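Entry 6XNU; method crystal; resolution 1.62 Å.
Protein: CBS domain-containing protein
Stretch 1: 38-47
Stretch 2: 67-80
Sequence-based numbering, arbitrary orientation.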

# COMPACT_ATOMS: atom_id res chain seq x y z
N ALA A 38 -8.06 -10.75 -2.65
CA ALA A 38 -7.33 -11.67 -3.51
C ALA A 38 -6.24 -12.38 -2.72
O ALA A 38 -5.71 -11.85 -1.73
CB ALA A 38 -6.73 -10.93 -4.70
N HIS A 39 -5.92 -13.60 -3.14
CA HIS A 39 -4.84 -14.36 -2.52
C HIS A 39 -4.11 -15.16 -3.59
O HIS A 39 -4.59 -15.31 -4.72
CB HIS A 39 -5.36 -15.30 -1.41
CG HIS A 39 -6.18 -16.45 -1.91
ND1 HIS A 39 -7.56 -16.43 -1.90
CD2 HIS A 39 -5.83 -17.65 -2.41
CE1 HIS A 39 -8.02 -17.58 -2.38
NE2 HIS A 39 -6.99 -18.34 -2.70
N VAL A 40 -2.94 -15.67 -3.21
CA VAL A 40 -2.25 -16.68 -4.00
C VAL A 40 -2.09 -17.92 -3.13
O VAL A 40 -2.35 -17.90 -1.92
CB VAL A 40 -0.89 -16.18 -4.52
CG1 VAL A 40 -1.10 -15.14 -5.60
CG2 VAL A 40 -0.07 -15.61 -3.38
N GLN A 41 -1.66 -19.01 -3.75
CA GLN A 41 -1.52 -20.30 -3.09
C GLN A 41 -0.06 -20.72 -3.07
O GLN A 41 0.70 -20.41 -3.99
CB GLN A 41 -2.33 -21.39 -3.81
CG GLN A 41 -3.81 -21.12 -3.96
CD GLN A 41 -4.44 -22.00 -5.03
OE1 GLN A 41 -5.63 -22.31 -4.97
NE2 GLN A 41 -3.64 -22.40 -6.01
N LEU A 42 0.34 -21.45 -2.02
CA LEU A 42 1.65 -22.09 -2.03
C LEU A 42 1.84 -22.84 -3.34
O LEU A 42 0.94 -23.53 -3.82
CB LEU A 42 1.82 -23.05 -0.85
CG LEU A 42 1.73 -22.47 0.55
CD1 LEU A 42 1.68 -23.59 1.59
CD2 LEU A 42 2.89 -21.53 0.83
N GLY A 43 3.03 -22.72 -3.92
CA GLY A 43 3.33 -23.36 -5.18
C GLY A 43 3.03 -22.53 -6.41
O GLY A 43 3.53 -22.85 -7.49
N ASN A 44 2.23 -21.46 -6.28
CA ASN A 44 2.09 -20.51 -7.38
C ASN A 44 3.45 -19.89 -7.69
O ASN A 44 4.25 -19.64 -6.79
CB ASN A 44 1.12 -19.38 -7.00
CG ASN A 44 -0.34 -19.79 -7.09
OD1 ASN A 44 -1.22 -19.08 -6.60
ND2 ASN A 44 -0.61 -20.93 -7.73
N ASN A 45 3.70 -19.64 -8.98
CA ASN A 45 4.94 -18.95 -9.31
C ASN A 45 4.76 -17.44 -9.17
O ASN A 45 3.65 -16.94 -8.94
CB ASN A 45 5.44 -19.34 -10.71
CG ASN A 45 4.53 -18.87 -11.83
OD1 ASN A 45 4.16 -17.70 -11.91
ND2 ASN A 45 4.20 -19.78 -12.73
N LEU A 46 5.88 -16.72 -9.27
CA LEU A 46 5.86 -15.27 -9.03
C LEU A 46 5.25 -14.49 -10.18
O LEU A 46 4.76 -13.37 -9.97
CB LEU A 46 7.28 -14.76 -8.76
CG LEU A 46 8.00 -15.36 -7.56
CD1 LEU A 46 9.25 -14.56 -7.25
CD2 LEU A 46 7.09 -15.46 -6.33
N GLU A 47 5.28 -15.02 -11.40
CA GLU A 47 4.57 -14.36 -12.49
C GLU A 47 3.07 -14.36 -12.24
O GLU A 47 2.40 -13.33 -12.41
CB GLU A 47 4.91 -15.03 -13.83
CG GLU A 47 3.99 -14.60 -14.98
CD GLU A 47 4.75 -14.15 -16.22
OE1 GLU A 47 5.92 -14.57 -16.40
OE2 GLU A 47 4.18 -13.37 -17.02
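Stretch 2, residues 67-80: EFKLHGLISAAMIT

The centre of this contact is a small apolar cluster in which L46 serves both the strand and the helix of stretch 2. L46 opens a helix in stretch 1, points its CA-to-CB bond toward the other stretch, and gives up more area to it than any other residue of either stretch. Its CD2 lies 4.2 Å from CD1 of I74, on the strand, while its CB lies 4.0 Å from CG2 of I79, one turn into the helix that follows. A single leucine, with chi1 in m and chi2 in t, thus spans the junction between two elements. I74 also takes a second partner: its CG2 sits 4.0 Å from CG2 of V40. All four of these side chains are buried and start out toward the opposing stretch, and separations near 4 Å are those of ordinary van der Waals packing.

The backbones follow a simple plan. Stretch 2 begins in a loop, where F68 has the left-handed phi/psi of 63/28, runs as a strand from L70, and passes into a helix at A76. Stretch 1 has a short strand at V40 and Q41, a turn, and then the start of its own helix. The pairing has no single running direction: from V40 to L42 the partners step back along stretch 2, from I74 to H71, but after the turn L46 returns to I74 and I79. The main chains stay apart, with CA of V40 8.6 Å from CA of I74 and the closest approach in the register, CA of L46 to CA of I79, 6.5 Å. No hydrogen bond joins the stretches, so side chains carry the contact, which buries 349 Å² in all.

The return is made by a type II turn from Q41 to N44. It is closed by N44 N donating to Q41 O at 2.9 Å and reinforced by Q41 N donating to N44 OD1, also at 2.9 Å. G43, at 91/-17, occupies a position where a CB would be jammed against the carbonyl O of L42, so the backbone itself calls for glycine. On stretch 2 the change from strand to helix has its own fastening: S75 OG accepts from M78 N at 3.2 Å, a capping bond that helps set the first turn carrying I79.

Farther out, apolar packing gives way to aromatic and polar groups. L42 lays CD1 over one face of the H71 imidazole, 3.8 Å from the ring centroid and only 8° off the normal, a CH-pi contact in which a polar ring presents its face to a methyl group. H71 NE2 is meanwhile hydrogen-bonded to a residue just beyond the stretches. At the edge, H39 and F68 both leave the backbone sideways and reach inward with their ends, bringing H39 CE1 to 4.2 Å from F68 CE2. Their planes meet obliquely at 75°, with ring centroids 6.0 Å apart.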

# COMPACT_ATOMS: atom_id res chain seq x y z
N GLU A 67 -5.95 -25.78 2.03
CA GLU A 67 -6.98 -25.77 3.06
C GLU A 67 -7.39 -24.36 3.45
O GLU A 67 -8.12 -24.19 4.43
CB GLU A 67 -6.51 -26.51 4.31
CG GLU A 67 -6.11 -27.96 4.09
CD GLU A 67 -5.68 -28.61 5.39
OE1 GLU A 67 -6.53 -28.80 6.29
OE2 GLU A 67 -4.47 -28.90 5.54
N PHE A 68 -6.93 -23.36 2.70
CA PHE A 68 -7.25 -21.94 2.95
C PHE A 68 -6.73 -21.47 4.30
O PHE A 68 -7.26 -20.53 4.89
CB PHE A 68 -8.75 -21.68 2.81
CG PHE A 68 -9.24 -21.86 1.40
CD1 PHE A 68 -9.42 -23.14 0.89
CD2 PHE A 68 -9.45 -20.76 0.58
CE1 PHE A 68 -9.84 -23.33 -0.42
CE2 PHE A 68 -9.88 -20.94 -0.73
CZ PHE A 68 -10.06 -22.23 -1.24
N LYS A 69 -5.65 -22.08 4.79
CA LYS A 69 -4.94 -21.56 5.96
C LYS A 69 -3.88 -20.54 5.53
O LYS A 69 -3.27 -20.66 4.47
CB LYS A 69 -4.28 -22.70 6.75
CG LYS A 69 -5.26 -23.70 7.31
CD LYS A 69 -4.51 -24.87 7.93
CE LYS A 69 -5.45 -26.01 8.24
NZ LYS A 69 -6.64 -25.52 8.98
N LEU A 70 -3.65 -19.56 6.40
CA LEU A 70 -2.80 -18.41 6.09
C LEU A 70 -1.34 -18.73 6.40
O LEU A 70 -0.99 -19.01 7.55
CB LEU A 70 -3.26 -17.20 6.91
CG LEU A 70 -2.41 -15.94 6.76
CD1 LEU A 70 -2.51 -15.36 5.35
CD2 LEU A 70 -2.87 -14.92 7.78
N HIS A 71 -0.48 -18.63 5.38
CA HIS A 71 0.95 -18.93 5.51
C HIS A 71 1.86 -17.72 5.35
O HIS A 71 2.96 -17.72 5.89
CB HIS A 71 1.38 -19.97 4.46
CG HIS A 71 0.94 -21.36 4.77
ND1 HIS A 71 1.82 -22.35 5.15
CD2 HIS A 71 -0.29 -21.93 4.76
CE1 HIS A 71 1.15 -23.47 5.37
NE2 HIS A 71 -0.13 -23.25 5.14
N GLY A 72 1.43 -16.69 4.62
CA GLY A 72 2.36 -15.60 4.38
C GLY A 72 1.66 -14.43 3.72
O GLY A 72 0.46 -14.47 3.43
N LEU A 73 2.45 -13.38 3.50
CA LEU A 73 2.02 -12.16 2.83
C LEU A 73 3.03 -11.87 1.74
O LEU A 73 4.23 -12.09 1.93
CB LEU A 73 1.95 -10.98 3.80
CG LEU A 73 0.94 -11.07 4.96
CD1 LEU A 73 1.17 -9.94 5.94
CD2 LEU A 73 -0.47 -11.05 4.40
N ILE A 74 2.55 -11.41 0.59
CA ILE A 74 3.43 -11.16 -0.55
C ILE A 74 3.05 -9.85 -1.22
O ILE A 74 1.88 -9.46 -1.29
CB ILE A 74 3.42 -12.34 -1.55
CG1 ILE A 74 4.58 -12.24 -2.54
CG2 ILE A 74 2.08 -12.45 -2.26
CD1 ILE A 74 4.73 -13.50 -3.41
N SER A 75 4.07 -9.16 -1.72
CA SER A 75 3.91 -7.88 -2.41
C SER A 75 4.76 -7.88 -3.67
O SER A 75 5.66 -8.70 -3.86
CB SER A 75 4.33 -6.71 -1.53
OG SER A 75 5.74 -6.73 -1.35
N ALA A 76 4.49 -6.90 -4.54
CA ALA A 76 5.32 -6.73 -5.73
C ALA A 76 6.77 -6.42 -5.38
O ALA A 76 7.68 -6.86 -6.09
CB ALA A 76 4.75 -5.62 -6.62
N ALA A 77 7.01 -5.68 -4.29
CA ALA A 77 8.39 -5.35 -3.93
C ALA A 77 9.15 -6.60 -3.52
O ALA A 77 10.33 -6.76 -3.87
CB ALA A 77 8.42 -4.32 -2.81
N MET A 78 8.50 -7.51 -2.80
CA MET A 78 9.16 -8.76 -2.42
C MET A 78 9.51 -9.58 -3.64
O MET A 78 10.59 -10.19 -3.72
CB MET A 78 8.26 -9.57 -1.50
CG MET A 78 7.92 -8.94 -0.19
SD MET A 78 6.77 -10.02 0.69
CE MET A 78 5.92 -8.83 1.72
N ILE A 79 8.60 -9.62 -4.62
CA ILE A 79 8.82 -10.40 -5.83
C ILE A 79 9.96 -9.80 -6.65
O ILE A 79 10.87 -10.51 -7.09
CB ILE A 79 7.51 -10.47 -6.64
CG1 ILE A 79 6.49 -11.35 -5.92
CG2 ILE A 79 7.77 -10.89 -8.07
CD1 ILE A 79 5.09 -11.21 -6.47
N THR A 80 9.92 -8.48 -6.87
CA THR A 80 10.91 -7.86 -7.75
C THR A 80 12.29 -7.86 -7.11
O THR A 80 13.30 -8.00 -7.81
CB THR A 80 10.47 -6.44 -8.10
OG1 THR A 80 9.15 -6.47 -8.66
CG2 THR A 80 11.43 -5.83 -9.13